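Local structure of uncharacterized protein (Parabacteroides merdae, 4R7F) at residues A[5-10]-A[15-20]; A[119-122]-A[128-131]; A[142-147]-A[374-379]; A[172-177]-A[389-394]; A[295-300]-A[305-310]. The protein is of unknown function but is built of immunoglobulin-like beta-sandwich domains, the first related to a plug protein of the type 9 secretion system. All coordinates share one frame; numbering follows the deposited sequence.

Contact 1: residues A[5-10]-A[15-20]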
# COMPACT_ATOMS: atom_id res chain seq x y z
N PHE A 5 -25.34 16.44 1.60
CA PHE A 5 -25.38 15.33 2.53
C PHE A 5 -23.95 14.86 2.74
O PHE A 5 -23.19 14.68 1.79
CB PHE A 5 -26.23 14.17 1.99
CG PHE A 5 -27.66 14.54 1.78
CD1 PHE A 5 -28.04 15.27 0.69
CD2 PHE A 5 -28.62 14.18 2.71
CE1 PHE A 5 -29.36 15.66 0.52
CE2 PHE A 5 -29.93 14.54 2.54
CZ PHE A 5 -30.31 15.29 1.46
N PHE A 6 -23.60 14.68 4.00
CA PHE A 6 -22.28 14.26 4.37
C PHE A 6 -22.40 13.46 5.62
O PHE A 6 -23.36 13.62 6.39
CB PHE A 6 -21.33 15.45 4.55
CG PHE A 6 -21.77 16.47 5.56
CD1 PHE A 6 -22.62 17.53 5.19
CD2 PHE A 6 -21.29 16.44 6.85
CE1 PHE A 6 -22.99 18.50 6.10
CE2 PHE A 6 -21.67 17.41 7.79
CZ PHE A 6 -22.52 18.45 7.42
N THR A 7 -21.46 12.56 5.82
CA THR A 7 -21.48 11.76 7.03
C THR A 7 -21.30 12.65 8.23
O THR A 7 -20.29 13.35 8.35
CB THR A 7 -20.39 10.72 6.98
OG1 THR A 7 -20.66 9.86 5.86
CG2 THR A 7 -20.36 9.90 8.30
N ASP A 8 -22.31 12.64 9.08
CA ASP A 8 -22.37 13.48 10.29
C ASP A 8 -23.38 12.94 11.33
O ASP A 8 -24.33 12.29 11.00
CB ASP A 8 -22.78 14.88 9.89
CG ASP A 8 -22.45 15.92 10.94
OD1 ASP A 8 -21.56 15.70 11.80
OD2 ASP A 8 -23.10 16.98 10.90
N VAL A 9 -23.10 13.20 12.59
CA VAL A 9 -23.96 12.79 13.68
C VAL A 9 -24.64 14.03 14.26
O VAL A 9 -23.98 15.01 14.52
CB VAL A 9 -23.12 12.13 14.79
CG1 VAL A 9 -23.96 11.88 16.04
CG2 VAL A 9 -22.56 10.83 14.27
N ASN A 10 -25.95 13.98 14.46
CA ASN A 10 -26.72 15.12 14.95
C ASN A 10 -27.40 14.81 16.28
O ASN A 10 -28.33 15.49 16.63
CB ASN A 10 -27.82 15.50 13.95
CG ASN A 10 -27.33 15.53 12.52
OD1 ASN A 10 -26.53 16.40 12.15
ND2 ASN A 10 -27.76 14.57 11.73
N LYS A 15 -22.85 7.60 19.00
CA LYS A 15 -21.39 7.74 19.01
C LYS A 15 -20.78 6.71 18.11
O LYS A 15 -21.40 5.67 17.82
CB LYS A 15 -20.82 7.54 20.40
CG LYS A 15 -21.33 8.51 21.45
CD LYS A 15 -20.78 9.91 21.23
CE LYS A 15 -21.13 10.80 22.41
NZ LYS A 15 -21.44 12.22 22.06
N THR A 16 -19.57 7.02 17.64
CA THR A 16 -18.68 6.06 16.99
C THR A 16 -19.33 5.54 15.73
O THR A 16 -19.34 4.33 15.44
CB THR A 16 -18.29 4.94 17.98
OG1 THR A 16 -17.90 5.54 19.22
CG2 THR A 16 -17.15 4.11 17.45
N LEU A 17 -19.89 6.48 14.98
CA LEU A 17 -20.39 6.18 13.66
C LEU A 17 -19.23 5.83 12.73
O LEU A 17 -18.33 6.62 12.55
CB LEU A 17 -21.13 7.36 13.09
CG LEU A 17 -21.66 7.20 11.67
CD1 LEU A 17 -22.74 6.14 11.62
CD2 LEU A 17 -22.21 8.53 11.21
N GLN A 18 -19.29 4.63 12.17
CA GLN A 18 -18.34 4.16 11.17
C GLN A 18 -19.07 3.75 9.91
O GLN A 18 -20.11 3.09 9.96
CB GLN A 18 -17.59 2.94 11.69
CG GLN A 18 -16.81 3.19 12.96
CD GLN A 18 -16.08 1.95 13.47
OE1 GLN A 18 -16.56 1.23 14.36
NE2 GLN A 18 -14.93 1.70 12.90
N VAL A 19 -18.49 4.15 8.79
CA VAL A 19 -18.86 3.74 7.45
C VAL A 19 -17.62 3.13 6.77
O VAL A 19 -16.62 3.80 6.52
CB VAL A 19 -19.36 4.95 6.66
CG1 VAL A 19 -19.79 4.52 5.26
CG2 VAL A 19 -20.49 5.62 7.44
N LYS A 20 -17.71 1.83 6.49
CA LYS A 20 -16.59 1.07 5.97
C LYS A 20 -17.11 -0.09 5.15
O LYS A 20 -18.32 -0.32 5.09
CB LYS A 20 -15.70 0.58 7.12
CG LYS A 20 -16.44 -0.08 8.26
CD LYS A 20 -16.27 -1.59 8.25
CE LYS A 20 -15.10 -2.04 9.10
NZ LYS A 20 -14.96 -3.52 9.01
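Leu17 reaches from strand 15-20 between Thr7 and Val9, crossing the threonine at a slant and sliding past the valine in the opposite direction. Its CB already meets Val9, with CG2 of that valine 3.9 Å from Leu17 CB. CG is placed anti to the backbone N (chi1 177°), which carries the fork of the side chain toward the facing segment. From there the two methyls part. CD2 goes to segment 5-10 and lies 3.7 Å from Thr7 CG2 and 3.8 Å from Val9 CG2, with the carbonyl oxygen of Asp8 a looser neighbour. CD1 turns instead to the Phe131 ring, while Ile41 and Phe43 of strand 39-46 also pack against the leucine. Farther along, Val19 CG2 approaches the methyl of Thr7, at 4.4 Å from its CG2.

Threonine suits its place because its two branches have different tasks: CG2 joins the apolar surface, and OG1 bonds to the backbone N of Cys134. Asp8 points away from strand 15-20 and forms a salt bridge with Lys321. Strand 8-9 pairs with strand 129-138, whereas strand 14-21 edges the other sheet, so the contact lies across a beta sandwich of the immunoglobulin-like type. Between these segments the attraction is thus one of methyl groups, which fixes spacing but imposes little direction, while Thr7 OG1 and Asp8 OD1 find their partners outside these segments.

Contact 2: residues A[119-122]-A[128-131]; sequences QVYN and QIIF
Val120 and Phe131 stand side by side and point the same way from the beta hairpin of strands 114-122 and 129-138. Phe131 CG lies between the backbone N and the carbonyl carbon (chi1 76°), standing the ring beside Val120. The valine lies over one face of the ring: its CB is 3.8 Å from the Phe131 ring centroid and 20° off the normal, a CH-pi contact, and its CG2 is a tight 3.3 Å from Phe131 CZ. Valine fits because its branching sets the methine over the face, toward the rim, while CG2 reaches CZ.

Val120 N donates to Phe131 O at 2.9 Å, almost straight (174° at the hydrogen), and Ile130 N donates to Val120 O, also at 2.9 Å. Gln119 and Ile129 cross at about a right angle, Gln119 CB lying 3.9 Å from Ile129 CD1, while the amide NE2 bonds to Thr132 OG1. Toward the turn a water accepts from Asn122 N at 2.8 Å and donates to Gln128 O at 2.7 Å.

Strand 53-60 continues the sheet beyond strand 114-122, and strand 8-9 pairs with strand 129-138. From the facing sheet, Phe43 meets the Phe131 ring edge-to-face.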
# COMPACT_ATOMS: atom_id res chain seq x y z
N GLN A 119 -30.07 8.18 5.97
CA GLN A 119 -30.47 9.03 7.10
C GLN A 119 -31.18 8.14 8.08
O GLN A 119 -32.08 7.42 7.69
CB GLN A 119 -31.37 10.14 6.66
CG GLN A 119 -30.81 10.86 5.47
CD GLN A 119 -31.15 12.31 5.49
OE1 GLN A 119 -32.20 12.73 5.00
NE2 GLN A 119 -30.25 13.09 6.06
N VAL A 120 -30.75 8.17 9.33
CA VAL A 120 -31.31 7.31 10.36
C VAL A 120 -32.08 8.17 11.36
O VAL A 120 -31.79 9.34 11.57
CB VAL A 120 -30.24 6.46 11.05
CG1 VAL A 120 -30.84 5.61 12.17
CG2 VAL A 120 -29.54 5.58 10.00
N TYR A 121 -33.12 7.58 11.93
CA TYR A 121 -33.99 8.28 12.87
C TYR A 121 -34.59 7.26 13.82
O TYR A 121 -34.60 6.04 13.52
CB TYR A 121 -35.12 9.06 12.13
CG TYR A 121 -35.96 8.21 11.19
CD1 TYR A 121 -37.11 7.54 11.65
CD2 TYR A 121 -35.60 8.03 9.85
CE1 TYR A 121 -37.87 6.76 10.79
CE2 TYR A 121 -36.36 7.23 8.99
CZ TYR A 121 -37.49 6.60 9.47
OH TYR A 121 -38.25 5.83 8.63
N ASN A 122 -35.06 7.76 14.95
CA ASN A 122 -35.87 6.99 15.88
C ASN A 122 -37.26 6.81 15.27
O ASN A 122 -37.86 7.80 14.86
CB ASN A 122 -36.01 7.78 17.17
CG ASN A 122 -36.55 6.95 18.31
OD1 ASN A 122 -37.45 6.10 18.14
ND2 ASN A 122 -36.00 7.19 19.48
N GLN A 128 -36.98 13.93 12.83
CA GLN A 128 -35.66 14.29 13.38
C GLN A 128 -34.60 13.24 13.00
O GLN A 128 -34.51 12.13 13.55
CB GLN A 128 -35.70 14.59 14.89
CG GLN A 128 -34.40 15.16 15.47
CD GLN A 128 -33.96 16.52 14.91
OE1 GLN A 128 -34.69 17.21 14.19
NE2 GLN A 128 -32.73 16.90 15.24
N ILE A 129 -33.78 13.61 12.02
CA ILE A 129 -32.68 12.77 11.57
C ILE A 129 -31.59 12.83 12.62
O ILE A 129 -31.11 13.94 12.95
CB ILE A 129 -32.08 13.24 10.22
CG1 ILE A 129 -33.14 13.22 9.10
CG2 ILE A 129 -30.90 12.36 9.84
CD1 ILE A 129 -33.96 11.95 9.03
N ILE A 130 -31.19 11.66 13.14
CA ILE A 130 -30.14 11.60 14.14
C ILE A 130 -28.71 11.46 13.61
O ILE A 130 -27.76 11.83 14.30
CB ILE A 130 -30.38 10.49 15.20
CG1 ILE A 130 -30.37 9.10 14.58
CG2 ILE A 130 -31.68 10.75 15.95
CD1 ILE A 130 -30.48 8.03 15.63
N PHE A 131 -28.55 10.85 12.43
CA PHE A 131 -27.29 10.90 11.70
C PHE A 131 -27.52 10.57 10.23
O PHE A 131 -28.52 10.00 9.87
CB PHE A 131 -26.24 9.98 12.32
CG PHE A 131 -26.43 8.51 12.05
CD1 PHE A 131 -26.05 7.95 10.84
CD2 PHE A 131 -26.92 7.67 13.04
CE1 PHE A 131 -26.17 6.60 10.60
CE2 PHE A 131 -27.05 6.31 12.82
CZ PHE A 131 -26.68 5.78 11.60
O HOH W 1 -35.25 10.49 15.55

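Contact 3: residues A[142-147]-A[374-379]; sequences VNISAS and YSIYVY
Ile144 meets Val378 because its first torsion (chi1 -59°) sets CG1 beside the backbone N and its second is extended (chi2 172°), carrying CD1 straight out toward the opposing strand. Val378 answers with CG2, the branch anti to its carbonyl carbon, and the two side chains reach toward each other tip to tip, Ile144 CD1 to Val378 CG2 at 3.5 Å. This is the interior of an immunoglobulin-like beta sandwich: strand 143-149 edges a four-stranded antiparallel sheet, and strand 373-380 is the middle strand of the three-stranded sheet packed against it. The two strand segments are 9.5 Å apart at closest approach and run at 145° to each other, a spacing filled mainly by side chains.

Beta-branched aliphatics suit such a place, since they favour extended backbone and give two methyl-bearing arms to fill the interlayer. The same Ile144 CD1 also lies 3.9 Å from Ile376 O and 4.2 Å from Ile376 CG2. Ile183 of strand 181-187 packs against both Ile376 and Val378.

Beyond the core, strand 143-149 also looks to the second subunit. The backbone of Ala146 is hydrogen-bonded to that subunit, consistent with the edge strand joining the two copies. One strand thus turns Ile144 and Ala146 to the apolar core, while its edge and the serine side meet the second subunit. Where the strand carries the small Ala146, the longer Ile376 makes up the distance, its CD1 coming to 3.9 Å from Ala146 CB.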
# COMPACT_ATOMS: atom_id res chain seq x y z
N VAL A 142 -14.66 2.57 -16.39
CA VAL A 142 -13.41 3.13 -16.82
C VAL A 142 -12.34 2.81 -15.75
O VAL A 142 -12.66 2.53 -14.60
CB VAL A 142 -13.53 4.65 -17.04
CG1 VAL A 142 -14.64 4.98 -18.01
CG2 VAL A 142 -13.74 5.38 -15.72
N ASN A 143 -11.09 2.85 -16.16
CA ASN A 143 -9.93 2.54 -15.33
C ASN A 143 -9.22 3.88 -15.11
O ASN A 143 -9.19 4.72 -16.02
CB ASN A 143 -9.08 1.44 -16.03
CG ASN A 143 -7.60 1.49 -15.71
OD1 ASN A 143 -6.86 2.22 -16.36
ND2 ASN A 143 -7.15 0.67 -14.76
N ILE A 144 -8.67 4.11 -13.92
CA ILE A 144 -7.98 5.35 -13.64
C ILE A 144 -6.54 5.04 -13.29
O ILE A 144 -6.29 4.31 -12.32
CB ILE A 144 -8.65 6.08 -12.46
CG1 ILE A 144 -10.12 6.40 -12.75
CG2 ILE A 144 -7.90 7.37 -12.16
CD1 ILE A 144 -10.88 6.95 -11.54
N SER A 145 -5.60 5.55 -14.07
CA SER A 145 -4.17 5.46 -13.76
C SER A 145 -3.73 6.75 -13.11
O SER A 145 -3.94 7.80 -13.68
CB SER A 145 -3.34 5.24 -15.03
OG SER A 145 -3.67 4.01 -15.64
N ALA A 146 -3.12 6.66 -11.92
CA ALA A 146 -2.83 7.84 -11.11
C ALA A 146 -1.45 7.80 -10.46
O ALA A 146 -0.84 6.76 -10.36
CB ALA A 146 -3.91 8.03 -10.05
N SER A 147 -0.93 8.98 -10.10
CA SER A 147 0.27 9.06 -9.29
C SER A 147 0.19 10.27 -8.35
O SER A 147 -0.56 11.19 -8.60
CB SER A 147 1.53 9.14 -10.17
OG SER A 147 1.60 10.38 -10.86
N TYR A 374 -5.38 9.60 -1.71
CA TYR A 374 -6.22 10.46 -2.52
C TYR A 374 -7.20 9.60 -3.25
O TYR A 374 -6.79 8.69 -3.95
CB TYR A 374 -5.38 11.22 -3.54
CG TYR A 374 -4.39 12.10 -2.88
CD1 TYR A 374 -3.15 11.62 -2.48
CD2 TYR A 374 -4.69 13.41 -2.58
CE1 TYR A 374 -2.23 12.44 -1.85
CE2 TYR A 374 -3.75 14.24 -1.97
CZ TYR A 374 -2.54 13.76 -1.58
OH TYR A 374 -1.65 14.60 -0.89
N SER A 375 -8.47 9.89 -3.10
CA SER A 375 -9.51 9.15 -3.81
C SER A 375 -10.07 10.03 -4.94
O SER A 375 -10.44 11.18 -4.72
CB SER A 375 -10.61 8.73 -2.84
OG SER A 375 -10.14 8.06 -1.69
N ILE A 376 -10.12 9.47 -6.14
CA ILE A 376 -10.53 10.14 -7.37
C ILE A 376 -11.83 9.48 -7.80
O ILE A 376 -11.87 8.28 -8.04
CB ILE A 376 -9.48 9.95 -8.45
CG1 ILE A 376 -8.15 10.52 -7.95
CG2 ILE A 376 -9.90 10.63 -9.75
CD1 ILE A 376 -6.98 10.00 -8.73
N TYR A 377 -12.89 10.26 -7.79
CA TYR A 377 -14.24 9.83 -8.13
C TYR A 377 -14.60 10.47 -9.45
O TYR A 377 -14.53 11.70 -9.57
CB TYR A 377 -15.25 10.34 -7.08
CG TYR A 377 -15.20 9.67 -5.72
CD1 TYR A 377 -14.17 9.91 -4.83
CD2 TYR A 377 -16.18 8.81 -5.34
CE1 TYR A 377 -14.13 9.29 -3.58
CE2 TYR A 377 -16.17 8.20 -4.11
CZ TYR A 377 -15.15 8.45 -3.23
OH TYR A 377 -15.17 7.83 -2.01
N VAL A 378 -15.03 9.65 -10.39
CA VAL A 378 -15.37 10.08 -11.71
C VAL A 378 -16.86 9.83 -11.94
O VAL A 378 -17.26 8.70 -12.02
CB VAL A 378 -14.55 9.30 -12.75
CG1 VAL A 378 -14.98 9.70 -14.16
CG2 VAL A 378 -13.06 9.52 -12.55
N TYR A 379 -17.64 10.90 -12.05
CA TYR A 379 -19.06 10.86 -12.24
C TYR A 379 -19.39 11.25 -13.68
O TYR A 379 -18.68 12.05 -14.30
CB TYR A 379 -19.74 11.87 -11.31
CG TYR A 379 -19.56 11.56 -9.87
CD1 TYR A 379 -20.44 10.73 -9.21
CD2 TYR A 379 -18.49 12.05 -9.18
CE1 TYR A 379 -20.28 10.45 -7.86
CE2 TYR A 379 -18.30 11.74 -7.85
CZ TYR A 379 -19.20 10.97 -7.19
OH TYR A 379 -18.97 10.65 -5.85

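Contact 4: residues A[172-177]-A[389-394]; sequences FPITYP and RLIGVT
A classic beta bulge places Ile391 at this contact: Ile391 and Gly392 both face Val378 on the neighbouring strand, and the isoleucine points toward the loop 172-177. Its CG1 sits between the backbone N and the carbonyl carbon (chi1 62°), and the arm ends in CD1, which serves two partners. Ile174 comes tip to tip, with 3.9 Å between its CD1 and Ile391 CD1. Phe172 crosses at about a right angle, its CE2 4.0 Å from Ile391 CD1.

The tip atom of the same ring, CZ, meets Arg389 obliquely. Phe172 CZ lies 3.9 Å from Arg389 NH2 and 4.1 Å from Arg389 NH1, but the ring and guanidinium planes are 86° apart, so the two groups are not stacked. A bend at chi3 (69°) turns the long arginine chain, whose NE forms a salt bridge with Glu139. Tyr380 meets the Phe172 ring edge-to-face, and a glycerol molecule, probably from the crystallisation liquor, lies nearby.

The loop follows strand 160-168 of one sheet and folds over strand 389-397, which edges the other. Phenylalanine suits the boundary, apolar enough for Ile391 and long enough for its CZ to meet the guanidinium group. The contact therefore grades from aliphatic to polar: dispersion joins the isoleucines and the ring, while the arginine's charge is probably balanced mainly by Glu139.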
# COMPACT_ATOMS: atom_id res chain seq x y z
N PHE A 172 -15.51 2.45 -22.66
CA PHE A 172 -16.66 3.28 -22.31
C PHE A 172 -16.48 4.66 -22.94
O PHE A 172 -16.22 5.63 -22.25
CB PHE A 172 -16.85 3.36 -20.79
CG PHE A 172 -18.19 3.90 -20.38
CD1 PHE A 172 -19.31 3.07 -20.37
CD2 PHE A 172 -18.35 5.25 -20.03
CE1 PHE A 172 -20.55 3.56 -20.00
CE2 PHE A 172 -19.59 5.73 -19.65
CZ PHE A 172 -20.69 4.90 -19.64
N PRO A 173 -16.58 4.73 -24.28
CA PRO A 173 -16.25 5.98 -24.94
C PRO A 173 -17.16 7.08 -24.45
O PRO A 173 -18.32 6.81 -24.13
CB PRO A 173 -16.47 5.66 -26.41
CG PRO A 173 -16.24 4.18 -26.51
CD PRO A 173 -16.87 3.67 -25.25
N ILE A 174 -16.60 8.28 -24.29
CA ILE A 174 -17.36 9.47 -23.87
C ILE A 174 -17.03 10.61 -24.82
O ILE A 174 -15.89 11.08 -24.87
CB ILE A 174 -16.99 9.89 -22.44
CG1 ILE A 174 -17.39 8.82 -21.44
CG2 ILE A 174 -17.68 11.18 -22.06
CD1 ILE A 174 -16.58 8.89 -20.16
N THR A 175 -18.02 11.06 -25.58
CA THR A 175 -17.78 12.04 -26.63
C THR A 175 -17.25 13.39 -26.13
O THR A 175 -16.26 13.87 -26.65
CB THR A 175 -19.03 12.26 -27.49
OG1 THR A 175 -19.60 10.98 -27.82
CG2 THR A 175 -18.68 12.99 -28.75
N TYR A 176 -17.86 13.96 -25.08
CA TYR A 176 -17.47 15.28 -24.57
C TYR A 176 -17.20 15.20 -23.07
O TYR A 176 -17.97 15.68 -22.26
CB TYR A 176 -18.56 16.33 -24.84
CG TYR A 176 -18.83 16.67 -26.30
CD1 TYR A 176 -18.08 17.64 -27.00
CD2 TYR A 176 -19.88 16.04 -26.97
CE1 TYR A 176 -18.36 17.93 -28.32
CE2 TYR A 176 -20.18 16.33 -28.27
CZ TYR A 176 -19.44 17.26 -28.95
OH TYR A 176 -19.82 17.49 -30.25
N PRO A 177 -16.07 14.65 -22.69
CA PRO A 177 -15.81 14.51 -21.27
C PRO A 177 -15.57 15.81 -20.53
O PRO A 177 -15.70 15.85 -19.30
CB PRO A 177 -14.55 13.63 -21.22
CG PRO A 177 -13.92 13.81 -22.53
CD PRO A 177 -15.02 14.06 -23.52
N ARG A 389 -24.01 9.27 -12.64
CA ARG A 389 -23.44 7.94 -12.45
C ARG A 389 -22.01 8.05 -12.02
O ARG A 389 -21.29 8.97 -12.43
CB ARG A 389 -23.50 7.14 -13.74
CG ARG A 389 -24.92 6.79 -14.15
CD ARG A 389 -24.99 6.44 -15.62
NE ARG A 389 -24.33 5.16 -15.89
CZ ARG A 389 -24.11 4.69 -17.12
NH1 ARG A 389 -24.44 5.41 -18.17
NH2 ARG A 389 -23.53 3.52 -17.31
N LEU A 390 -21.60 7.10 -11.18
CA LEU A 390 -20.25 7.00 -10.75
C LEU A 390 -19.62 5.86 -11.55
O LEU A 390 -19.90 4.70 -11.28
CB LEU A 390 -20.23 6.74 -9.24
CG LEU A 390 -18.88 6.49 -8.59
CD1 LEU A 390 -17.97 7.65 -8.89
CD2 LEU A 390 -18.96 6.27 -7.08
N ILE A 391 -18.80 6.21 -12.53
CA ILE A 391 -18.29 5.26 -13.51
C ILE A 391 -16.85 4.82 -13.25
O ILE A 391 -16.33 3.91 -13.89
CB ILE A 391 -18.44 5.79 -14.95
CG1 ILE A 391 -17.66 7.08 -15.21
CG2 ILE A 391 -19.91 5.97 -15.31
CD1 ILE A 391 -17.45 7.36 -16.69
N GLY A 392 -16.21 5.47 -12.30
CA GLY A 392 -14.89 5.08 -11.89
C GLY A 392 -14.49 5.71 -10.58
O GLY A 392 -14.88 6.86 -10.26
N VAL A 393 -13.69 4.98 -9.82
CA VAL A 393 -13.18 5.48 -8.58
C VAL A 393 -11.90 4.75 -8.28
O VAL A 393 -11.77 3.59 -8.60
CB VAL A 393 -14.23 5.32 -7.46
CG1 VAL A 393 -14.58 3.87 -7.24
CG2 VAL A 393 -13.72 5.93 -6.17
N THR A 394 -10.93 5.44 -7.69
CA THR A 394 -9.69 4.81 -7.29
C THR A 394 -9.08 5.59 -6.13
O THR A 394 -9.35 6.76 -5.97
CB THR A 394 -8.68 4.73 -8.45
OG1 THR A 394 -7.64 3.84 -8.08
CG2 THR A 394 -8.03 6.07 -8.76

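Contact 5: residues A[295-300]-A[305-310]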
# COMPACT_ATOMS: atom_id res chain seq x y z
N PHE A 295 -7.67 16.31 25.23
CA PHE A 295 -6.65 16.72 24.26
C PHE A 295 -6.12 18.07 24.66
O PHE A 295 -6.91 18.94 25.05
CB PHE A 295 -7.23 16.86 22.86
CG PHE A 295 -7.70 15.57 22.25
CD1 PHE A 295 -8.92 15.03 22.61
CD2 PHE A 295 -6.96 14.95 21.28
CE1 PHE A 295 -9.36 13.88 22.01
CE2 PHE A 295 -7.40 13.79 20.69
CZ PHE A 295 -8.60 13.26 21.05
N THR A 296 -4.82 18.26 24.49
CA THR A 296 -4.15 19.50 24.83
C THR A 296 -3.17 19.86 23.75
O THR A 296 -2.31 19.04 23.43
CB THR A 296 -3.39 19.36 26.17
OG1 THR A 296 -4.32 19.08 27.22
CG2 THR A 296 -2.71 20.63 26.50
N LEU A 297 -3.30 21.06 23.17
CA LEU A 297 -2.31 21.59 22.23
C LEU A 297 -1.71 22.87 22.78
O LEU A 297 -2.37 23.88 22.82
CB LEU A 297 -2.93 21.83 20.85
CG LEU A 297 -2.05 22.56 19.81
CD1 LEU A 297 -0.81 21.73 19.46
CD2 LEU A 297 -2.83 22.89 18.56
N ALA A 298 -0.45 22.81 23.20
CA ALA A 298 0.23 23.95 23.84
C ALA A 298 0.90 24.85 22.82
O ALA A 298 1.90 24.50 22.27
CB ALA A 298 1.26 23.48 24.86
N CYS A 299 0.32 26.01 22.56
CA CYS A 299 0.92 27.00 21.71
C CYS A 299 0.14 28.23 22.00
O CYS A 299 -0.90 28.17 22.70
CB CYS A 299 0.84 26.62 20.23
SG CYS A 299 -0.81 26.29 19.61
N ASP A 300 0.67 29.34 21.51
CA ASP A 300 -0.02 30.62 21.58
C ASP A 300 -1.20 30.52 20.67
O ASP A 300 -1.13 29.73 19.72
CB ASP A 300 0.89 31.72 21.05
CG ASP A 300 1.94 32.16 22.07
OD1 ASP A 300 1.89 31.77 23.27
OD2 ASP A 300 2.79 32.96 21.66
N GLY A 305 -8.27 32.86 12.73
CA GLY A 305 -8.82 31.57 12.41
C GLY A 305 -9.14 30.77 13.62
O GLY A 305 -8.98 31.25 14.77
N SER A 306 -9.55 29.52 13.38
CA SER A 306 -9.90 28.58 14.44
C SER A 306 -9.24 27.24 14.24
O SER A 306 -8.90 26.87 13.12
CB SER A 306 -11.42 28.46 14.53
OG SER A 306 -12.00 29.73 14.82
N VAL A 307 -9.03 26.52 15.35
CA VAL A 307 -8.39 25.22 15.32
C VAL A 307 -9.45 24.17 15.55
O VAL A 307 -10.33 24.33 16.43
CB VAL A 307 -7.27 25.09 16.36
CG1 VAL A 307 -6.63 23.70 16.35
CG2 VAL A 307 -6.21 26.13 16.07
N TYR A 308 -9.38 23.11 14.73
CA TYR A 308 -10.29 21.99 14.76
C TYR A 308 -9.55 20.66 14.90
O TYR A 308 -8.55 20.39 14.23
CB TYR A 308 -11.10 21.93 13.48
CG TYR A 308 -12.05 23.06 13.28
CD1 TYR A 308 -11.60 24.30 12.79
CD2 TYR A 308 -13.40 22.93 13.58
CE1 TYR A 308 -12.47 25.34 12.59
CE2 TYR A 308 -14.28 23.97 13.36
CZ TYR A 308 -13.80 25.17 12.90
OH TYR A 308 -14.67 26.19 12.76
N LEU A 309 -10.09 19.81 15.76
CA LEU A 309 -9.60 18.45 15.91
C LEU A 309 -10.17 17.65 14.75
O LEU A 309 -11.32 17.79 14.38
CB LEU A 309 -10.05 17.93 17.27
CG LEU A 309 -9.56 16.63 17.87
CD1 LEU A 309 -8.07 16.40 17.67
CD2 LEU A 309 -9.93 16.68 19.35
N ASN A 310 -9.32 16.91 14.09
CA ASN A 310 -9.68 16.36 12.82
C ASN A 310 -9.32 14.87 12.75
O ASN A 310 -8.29 14.44 13.27
CB ASN A 310 -8.96 17.13 11.72
CG ASN A 310 -9.31 16.65 10.34
OD1 ASN A 310 -8.48 16.09 9.60
ND2 ASN A 310 -10.55 16.84 10.00
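Phe295 and Leu309 make the aromatic part of the contact. The leucine approaches at about a right angle and sets its CD2 almost squarely over the ring, 3.7 Å from the centroid of Phe295 and 7° off the normal, a CH-pi interaction. Its other methyl spreads toward the rim, Leu309 CD1 lying 4.0 Å from both Phe295 CD2 and Phe295 CE2. With CG anti to the backbone N (chi1 -171°), Leu309 can bring both methyls to the ring. Tyr346, from strand 342-352, meets the same phenylalanine edge-to-face.

These strands belong to different sheets of a beta sandwich. Strand 290-298 lies in a five-stranded mixed sheet, strand 305-310 pairs with strand 342-352, and the CA atoms of Phe295 and Leu309 are 9.0 Å apart, a distance that the two side chains are long enough to span.

The purely aliphatic contact is looser: Leu297 CD2 stands 4.5 Å from Val307 CG1, where the backbones are farther apart, 9.9 Å between the CA atoms of Leu297 and Val307, and valine is the shorter side chain.

Polar groups of the two segments bond to other strands. Asn310 OD1 accepts from Gln347 NE2, and the carbonyl oxygen of Cys299 is hydrogen-bonded to Tyr326 OH.

How the contacts relate
Contacts 1 and 2 lie in one sandwich, their centres 11 Å apart, and share the sheet in which strands 8-9 and 129-138 are neighbours. Strand 143-149 follows directly in the chain and opens the next sandwich, where contacts 3 and 4 have centres 10 Å apart. Strands 373-380 and 389-397 join these two, with Val378 N and Gly392 O a probable hydrogen-bonded pair. Contact 5 is nested in the long excursion closed by contacts 3 and 4, and its centre is about 41 Å from that of contact 4. The middle sandwich is thus completed only near the C-terminus, after a third has been inserted within it.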